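Local structure of L-hydantoinase (Arthrobacter aurescens, 1GKR) at residues 184-190 / 215-221. The protein hydrolyses hydantoins, aryl derivatives more readily than alkyl ones, as a two-zinc cyclic amidase whose stereoselectivity depends on the substrate. Numbering follows the deposited sequence.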
# COMPACT_ATOMS: atom_id res chain seq x y z
N ALA A 184 -7.05 -14.14 -18.29
CA ALA A 184 -7.38 -14.23 -16.87
C ALA A 184 -8.80 -13.95 -16.44
O ALA A 184 -9.21 -12.79 -16.35
CB ALA A 184 -6.42 -13.36 -16.06
N GLU A 185 -9.54 -15.02 -16.18
CA GLU A 185 -10.90 -14.92 -15.66
C GLU A 185 -11.10 -16.12 -14.76
O GLU A 185 -10.33 -17.06 -14.81
CB GLU A 185 -11.94 -14.91 -16.77
CG GLU A 185 -11.97 -13.61 -17.55
CD GLU A 185 -13.22 -13.45 -18.37
OE1 GLU A 185 -13.25 -13.96 -19.52
OE2 GLU A 185 -14.17 -12.84 -17.85
N ASN A 186 -12.12 -16.08 -13.92
CA ASN A 186 -12.36 -17.21 -13.04
C ASN A 186 -13.47 -18.07 -13.64
O ASN A 186 -14.66 -17.73 -13.58
CB ASN A 186 -12.75 -16.74 -11.64
CG ASN A 186 -12.73 -17.87 -10.65
OD1 ASN A 186 -13.40 -18.88 -10.84
ND2 ASN A 186 -11.95 -17.72 -9.59
N GLU A 187 -13.07 -19.19 -14.23
CA GLU A 187 -14.00 -20.11 -14.89
C GLU A 187 -15.20 -20.51 -14.05
O GLU A 187 -16.35 -20.39 -14.46
CB GLU A 187 -13.25 -21.36 -15.31
CG GLU A 187 -14.14 -22.45 -15.84
CD GLU A 187 -13.52 -23.16 -17.02
OE1 GLU A 187 -13.48 -22.56 -18.13
OE2 GLU A 187 -13.06 -24.31 -16.84
N THR A 188 -14.90 -20.99 -12.85
CA THR A 188 -15.89 -21.46 -11.92
C THR A 188 -16.91 -20.46 -11.41
O THR A 188 -18.06 -20.81 -11.18
CB THR A 188 -15.15 -22.11 -10.76
OG1 THR A 188 -15.13 -23.52 -10.95
CG2 THR A 188 -15.78 -21.79 -9.47
N ILE A 189 -16.48 -19.21 -11.23
CA ILE A 189 -17.38 -18.16 -10.77
C ILE A 189 -18.28 -17.74 -11.91
O ILE A 189 -19.46 -17.49 -11.72
CB ILE A 189 -16.59 -16.95 -10.25
CG1 ILE A 189 -16.00 -17.29 -8.87
CG2 ILE A 189 -17.49 -15.71 -10.18
CD1 ILE A 189 -14.97 -16.31 -8.39
N ILE A 190 -17.71 -17.69 -13.11
CA ILE A 190 -18.50 -17.33 -14.27
C ILE A 190 -19.63 -18.33 -14.42
O ILE A 190 -20.77 -17.94 -14.66
CB ILE A 190 -17.64 -17.30 -15.54
CG1 ILE A 190 -16.67 -16.14 -15.45
CG2 ILE A 190 -18.52 -17.15 -16.75
CD1 ILE A 190 -15.74 -16.03 -16.63
N PHE A 215 -14.91 -8.08 -10.73
CA PHE A 215 -14.32 -8.68 -9.55
C PHE A 215 -13.73 -10.06 -9.83
O PHE A 215 -12.71 -10.42 -9.23
CB PHE A 215 -15.32 -8.69 -8.39
CG PHE A 215 -16.12 -9.95 -8.27
CD1 PHE A 215 -15.56 -11.10 -7.72
CD2 PHE A 215 -17.45 -9.97 -8.66
CE1 PHE A 215 -16.31 -12.26 -7.57
CE2 PHE A 215 -18.22 -11.14 -8.51
CZ PHE A 215 -17.65 -12.28 -7.96
N GLN A 216 -14.32 -10.81 -10.75
CA GLN A 216 -13.75 -12.12 -11.04
C GLN A 216 -12.59 -11.99 -12.02
O GLN A 216 -11.62 -12.74 -11.95
CB GLN A 216 -14.81 -13.12 -11.55
CG GLN A 216 -15.55 -12.78 -12.83
CD GLN A 216 -14.75 -13.12 -14.06
OE1 GLN A 216 -14.04 -14.13 -14.11
NE2 GLN A 216 -14.88 -12.29 -15.09
N GLU A 217 -12.65 -11.01 -12.93
CA GLU A 217 -11.55 -10.82 -13.86
C GLU A 217 -10.34 -10.40 -13.04
O GLU A 217 -9.23 -10.89 -13.23
CB GLU A 217 -11.86 -9.72 -14.88
CG GLU A 217 -10.67 -9.36 -15.76
CD GLU A 217 -10.98 -8.27 -16.76
OE1 GLU A 217 -11.89 -7.46 -16.51
OE2 GLU A 217 -10.30 -8.19 -17.80
N ASN A 218 -10.57 -9.49 -12.11
CA ASN A 218 -9.49 -9.00 -11.29
C ASN A 218 -8.94 -10.03 -10.32
O ASN A 218 -7.77 -9.99 -9.96
CB ASN A 218 -9.94 -7.73 -10.58
CG ASN A 218 -10.10 -6.56 -11.55
OD1 ASN A 218 -10.69 -5.53 -11.21
ND2 ASN A 218 -9.55 -6.71 -12.76
N GLU A 219 -9.78 -10.96 -9.89
CA GLU A 219 -9.30 -12.00 -8.99
C GLU A 219 -8.30 -12.87 -9.76
O GLU A 219 -7.24 -13.22 -9.25
CB GLU A 219 -10.47 -12.84 -8.49
CG GLU A 219 -10.09 -13.97 -7.54
CD GLU A 219 -9.48 -15.18 -8.25
OE1 GLU A 219 -10.02 -15.57 -9.31
OE2 GLU A 219 -8.47 -15.75 -7.75
N ALA A 220 -8.65 -13.20 -11.00
CA ALA A 220 -7.77 -14.02 -11.82
C ALA A 220 -6.45 -13.30 -12.07
O ALA A 220 -5.38 -13.92 -12.07
CB ALA A 220 -8.46 -14.35 -13.13
N ILE A 221 -6.52 -12.00 -12.29
CA ILE A 221 -5.30 -11.25 -12.53
C ILE A 221 -4.43 -11.35 -11.27
O ILE A 221 -3.23 -11.62 -11.34
CB ILE A 221 -5.63 -9.79 -12.87
CG1 ILE A 221 -6.25 -9.71 -14.26
CG2 ILE A 221 -4.38 -8.95 -12.82
CD1 ILE A 221 -6.79 -8.33 -14.64
O HOH W 1 -8.35 -10.02 -17.69
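Q216 reaches from helix 214-231 to the turn 184-186 and uses both ends of its amide there. Its OE1 takes the backbone N of N186 at 2.7 Å, nearly head-on to the carbonyl (C=O...N 169°), while NE2 gives an in-plane N-H to OE2 of E185 at 2.9 Å, on the anti side of the carboxylate. CG sits between backbone N and carbonyl carbon (chi1 61°) and the chain bends again at chi2, which folds the amide back across the turn; CG1 and CD1 of I190 cover OE1. Beside it the packing is close: the methyl of A220 lies against A184 C and E185 N and meets CB of A184 at 3.7 Å. Towards I189 the fit is looser, CG2 standing 4.1 Å from CZ of F215, whose ring meets F167 of the second subunit. N186 caps helix 187-199 through OD1 to I189 N (3.1 Å), and its ND2 approaches OE1 of E219 from above the carboxylate plane at 2.9 Å. D163 of the second subunit also binds ND2, and R223 of the same chain as E219 forms a salt bridge with its OE1. The contact is buried; at the A184 end one water donates to A184 O and E217 OE2. With an alanine in place of Q216, the N186 backbone N-H would probably lose its acceptor and E185 OE2 one of two donors, keeping Q212. E185 OE1 is hydrogen-bonded to NE2 of zinc ligand H183, so Q216 probably helps hold this second-shell carboxylate from one layer further out in the TIM-barrel active site.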